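Long-range contacts in carbon monoxide dehydrogenase (Thermococcus sp. AM4, PDB 6T7J), which catalyses the oxidation of carbon monoxide to carbon dioxide, passing the electrons on through iron-sulfur clusters: residues A[86-90]-A[215-219]; A[91-97]-A[558-562]. All coordinates share one frame; numbering follows the deposited sequence.

Interaction 1: A[86-90]-A[215-219]. With SF4 (iron/sulfur cluster), chain D.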
# COMPACT_ATOMS: atom_id res chain seq x y z
N ALA A 86 -15.12 0.74 -1.33
CA ALA A 86 -14.39 1.58 -0.39
C ALA A 86 -12.94 1.12 -0.24
O ALA A 86 -12.03 1.96 -0.18
CB ALA A 86 -15.10 1.58 0.97
N ARG A 87 -12.71 -0.19 -0.20
CA ARG A 87 -11.34 -0.70 -0.05
C ARG A 87 -10.49 -0.37 -1.27
O ARG A 87 -9.33 0.05 -1.13
CB ARG A 87 -11.37 -2.21 0.19
CG ARG A 87 -11.83 -2.62 1.58
CD ARG A 87 -11.50 -4.08 1.88
NE ARG A 87 -12.11 -5.00 0.92
CZ ARG A 87 -12.24 -6.31 1.12
NH1 ARG A 87 -11.79 -6.85 2.25
NH2 ARG A 87 -12.80 -7.08 0.20
N ASN A 88 -11.04 -0.57 -2.47
CA ASN A 88 -10.27 -0.26 -3.68
C ASN A 88 -9.94 1.23 -3.74
O ASN A 88 -8.80 1.61 -4.08
CB ASN A 88 -11.05 -0.71 -4.92
CG ASN A 88 -11.28 -2.21 -4.95
OD1 ASN A 88 -10.56 -2.98 -4.31
ND2 ASN A 88 -12.28 -2.64 -5.72
N LEU A 89 -10.90 2.09 -3.39
CA LEU A 89 -10.61 3.52 -3.36
C LEU A 89 -9.56 3.86 -2.30
O LEU A 89 -8.71 4.73 -2.51
CB LEU A 89 -11.90 4.31 -3.11
CG LEU A 89 -11.83 5.79 -3.51
CD1 LEU A 89 -11.94 5.94 -5.02
CD2 LEU A 89 -12.90 6.60 -2.80
N LEU A 90 -9.62 3.17 -1.16
CA LEU A 90 -8.62 3.38 -0.12
C LEU A 90 -7.22 3.04 -0.62
O LEU A 90 -6.25 3.74 -0.31
CB LEU A 90 -8.96 2.55 1.12
CG LEU A 90 -8.06 2.82 2.32
CD1 LEU A 90 -8.03 4.30 2.58
CD2 LEU A 90 -8.53 2.08 3.56
N LEU A 215 -13.29 3.02 6.60
CA LEU A 215 -12.33 2.95 5.51
C LEU A 215 -12.11 4.32 4.88
O LEU A 215 -10.97 4.77 4.69
CB LEU A 215 -12.80 1.95 4.46
CG LEU A 215 -12.69 0.45 4.76
CD1 LEU A 215 -13.56 -0.35 3.81
CD2 LEU A 215 -11.25 -0.01 4.68
N LEU A 216 -13.21 5.02 4.57
CA LEU A 216 -13.08 6.31 3.91
C LEU A 216 -12.59 7.40 4.86
O LEU A 216 -11.92 8.34 4.42
CB LEU A 216 -14.41 6.70 3.26
CG LEU A 216 -14.84 5.75 2.14
CD1 LEU A 216 -16.05 6.29 1.39
CD2 LEU A 216 -13.69 5.47 1.19
N LEU A 217 -12.87 7.28 6.16
CA LEU A 217 -12.33 8.24 7.11
C LEU A 217 -10.82 8.08 7.25
O LEU A 217 -10.08 9.07 7.34
CB LEU A 217 -13.02 8.07 8.47
CG LEU A 217 -14.43 8.65 8.60
CD1 LEU A 217 -15.04 8.28 9.94
CD2 LEU A 217 -14.42 10.15 8.40
N HIS A 218 -10.33 6.84 7.25
CA HIS A 218 -8.88 6.66 7.24
C HIS A 218 -8.28 7.11 5.91
O HIS A 218 -7.14 7.59 5.88
CB HIS A 218 -8.49 5.22 7.52
CG HIS A 218 -7.01 5.02 7.57
ND1 HIS A 218 -6.32 4.31 6.61
CD2 HIS A 218 -6.07 5.46 8.44
CE1 HIS A 218 -5.03 4.30 6.90
NE2 HIS A 218 -4.85 5.01 8.00
N GLY A 219 -9.02 6.95 4.81
CA GLY A 219 -8.58 7.54 3.56
C GLY A 219 -8.43 9.05 3.65
O GLY A 219 -7.49 9.63 3.11
FE1 SF4 D . -13.27 -11.11 -0.12
FE2 SF4 D . -12.07 -9.63 -2.08
FE3 SF4 D . -13.32 -12.03 -2.76
FE4 SF4 D . -11.01 -11.85 -1.25
S1 SF4 D . -11.26 -11.28 -3.46
S2 SF4 D . -12.83 -13.23 -0.87
S3 SF4 D . -11.26 -9.99 0.05
S4 SF4 D . -14.31 -10.13 -1.92

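Interaction 2: A[91-97]-A[558-562]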
# COMPACT_ATOMS: atom_id res chain seq x y z
N ARG A 91 -7.10 1.97 -1.41
CA ARG A 91 -5.79 1.62 -1.95
C ARG A 91 -5.33 2.63 -2.99
O ARG A 91 -4.13 2.89 -3.11
CB ARG A 91 -5.81 0.20 -2.52
CG ARG A 91 -5.90 -0.87 -1.44
CD ARG A 91 -5.32 -2.19 -1.87
NE ARG A 91 -5.30 -3.15 -0.77
CZ ARG A 91 -5.07 -4.45 -0.90
NH1 ARG A 91 -4.83 -4.96 -2.10
NH2 ARG A 91 -5.07 -5.24 0.17
N MET A 92 -6.26 3.21 -3.75
CA MET A 92 -5.88 4.30 -4.65
C MET A 92 -5.31 5.48 -3.86
O MET A 92 -4.27 6.05 -4.23
CB MET A 92 -7.09 4.75 -5.48
CG MET A 92 -7.64 3.69 -6.41
SD MET A 92 -8.86 4.35 -7.56
CE MET A 92 -7.83 4.67 -9.00
N ILE A 93 -5.99 5.87 -2.78
CA ILE A 93 -5.50 6.96 -1.94
C ILE A 93 -4.13 6.61 -1.37
O ILE A 93 -3.22 7.46 -1.33
CB ILE A 93 -6.50 7.27 -0.81
CG1 ILE A 93 -7.80 7.84 -1.39
CG2 ILE A 93 -5.89 8.24 0.19
CD1 ILE A 93 -8.89 8.01 -0.36
N ALA A 94 -3.96 5.37 -0.92
CA ALA A 94 -2.68 4.93 -0.38
C ALA A 94 -1.57 5.07 -1.41
O ALA A 94 -0.48 5.58 -1.09
CB ALA A 94 -2.78 3.48 0.10
N ALA A 95 -1.82 4.66 -2.65
CA ALA A 95 -0.78 4.72 -3.67
C ALA A 95 -0.43 6.17 -4.03
O ALA A 95 0.75 6.50 -4.22
CB ALA A 95 -1.21 3.95 -4.91
N GLY A 96 -1.43 7.04 -4.13
CA GLY A 96 -1.14 8.44 -4.42
C GLY A 96 -0.35 9.11 -3.31
O GLY A 96 0.65 9.81 -3.55
N ALA A 97 -0.80 8.92 -2.06
CA ALA A 97 -0.06 9.45 -0.92
C ALA A 97 1.36 8.90 -0.88
O ALA A 97 2.30 9.63 -0.55
CB ALA A 97 -0.80 9.11 0.38
N GLU A 558 -3.62 7.72 -9.24
CA GLU A 558 -3.97 7.57 -7.83
C GLU A 558 -3.52 8.79 -7.03
O GLU A 558 -4.15 9.14 -6.01
CB GLU A 558 -3.36 6.29 -7.27
CG GLU A 558 -3.94 5.01 -7.88
CD GLU A 558 -3.04 3.80 -7.71
OE1 GLU A 558 -3.54 2.75 -7.24
OE2 GLU A 558 -1.84 3.88 -8.04
N LYS A 559 -2.45 9.46 -7.47
CA LYS A 559 -2.07 10.74 -6.89
C LYS A 559 -3.21 11.74 -6.98
O LYS A 559 -3.46 12.50 -6.04
CB LYS A 559 -0.83 11.28 -7.59
CG LYS A 559 0.48 10.84 -6.96
CD LYS A 559 1.66 11.35 -7.78
CE LYS A 559 1.64 10.78 -9.18
NZ LYS A 559 2.60 11.48 -10.08
N ALA A 560 -3.92 11.76 -8.12
CA ALA A 560 -5.06 12.66 -8.26
C ALA A 560 -6.16 12.31 -7.28
O ALA A 560 -6.85 13.20 -6.76
CB ALA A 560 -5.59 12.62 -9.69
N VAL A 561 -6.35 11.02 -6.99
CA VAL A 561 -7.35 10.62 -6.01
C VAL A 561 -6.97 11.13 -4.63
O VAL A 561 -7.81 11.67 -3.90
CB VAL A 561 -7.53 9.09 -6.02
CG1 VAL A 561 -8.59 8.68 -5.01
CG2 VAL A 561 -7.89 8.61 -7.41
N SER A 562 -5.70 10.98 -4.25
CA SER A 562 -5.25 11.51 -2.97
C SER A 562 -5.42 13.03 -2.90
O SER A 562 -5.85 13.57 -1.88
CB SER A 562 -3.79 11.13 -2.71
OG SER A 562 -3.34 11.68 -1.48

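Interaction 1: A[86-90]-A[215-219]
The nearly parallel pairing of helices 81-115 and 212-242 beside the iron-sulfur cluster shows how one face of a helix can be packed while a neighbouring residue serves a cofactor. The short axes of 86-90 and 215-219 approach to 9.4 Å at 13°, and no hydrogen bond crosses between them. L215 carries much of the contact through its forked end. Its CD1 touches R87 CG at 3.6 Å and also rests on A86, whereas L215 CD2 meets L90 CD2 at 3.6 Å, the two leucine side chains crossing roughly at right angles. With CG opposite the backbone N (chi1 -173°), L90 extends toward the partner helix and its other branch reaches G219: L90 CD1 lies 3.4 Å from G219 CA. A beta carbon on that glycine would sit tightly against this methyl. Further round the interface, L216 CD2 packs against both A86 CB, at 4.1 Å, and L89 CD2.

R87 leaves its helix away from the partner, and only the first part of its chain is shared with L215. A bend at chi3 (-59°) then brings the guanidinium to the cluster, which it approaches obliquely, with R87 NH2 3.3 Å from sulfide S3. Its positive charge may help to balance the anionic cluster. Replacing this arginine with alanine would probably take this cationic group away from S3 and open a gap beside L215 CD1. The pair is buried between two further helices. Helix 586-595 lies against A86, L89 and L216 through V588, I591 and L592, while helix 193-203 meets L90 and H218 through C200, with a weak hydrogen bond from H218 NE2 to E196.

Interaction 2: A[91-97]-A[558-562]
The carboxylate of E558 receives A95 on one of its faces: the methyl CB stands above the group, 3.2 Å from E558 OE2 and nearly as close to its CD and OE1. E558 OE2 is also salt-bridged to R91 NH2 of the second subunit, and R91 of this chain returns the bridge to E558 there, its own NE bound to T204. The bridge from the second subunit probably offsets the cost of burying this carboxylate. With CG placed opposite its own carbonyl carbon (chi1 -66°), E558 lies across M92, and its CB comes within 3.2 Å of M92 O.

The backbones draw close at G96. The short axes are only 6.8 Å apart and cross at -99°, and G96 CA makes a CA-H...O contact of 3.5 Å with E558 O. Any beta carbon there would clash with that oxygen and with K559 CA. Around this crossing, I93 CG1 meets V561 CG1 at 3.8 Å, and S562 CB lies 3.8 Å from A97 N while its OG bonds to D226. K559 turns its end away to Q342 and the broken iron-sulfur cluster. Helix 558-569 is the connection between parallel strands 548-552 and 574-576, a beta-alpha-beta crossover of a Rossmann-like domain, here seated across a helix of the helical region.

How the interactions relate
Helix 81-115 supplies one segment to each interaction, so one continuous helix runs from beside the iron-sulfur cluster to the helix that bears an active-site residue. Interaction 1 lies at its cluster-facing start, where 86-90 adjoins that cluster; the side chain of R91, one residue further on, is about 8 Å from the SF4 iron-sulfur cluster. In interaction 2 the partner 558-562 carries K559, whose side chain is about 4 Å from the broken cluster of the nickel-free active site. The two contact centres are about 10 Å apart, and they touch directly where G219 O meets I93 CG2 at 3.6 Å. Near-parallel packing thus gives way to a steep crossing within about three turns.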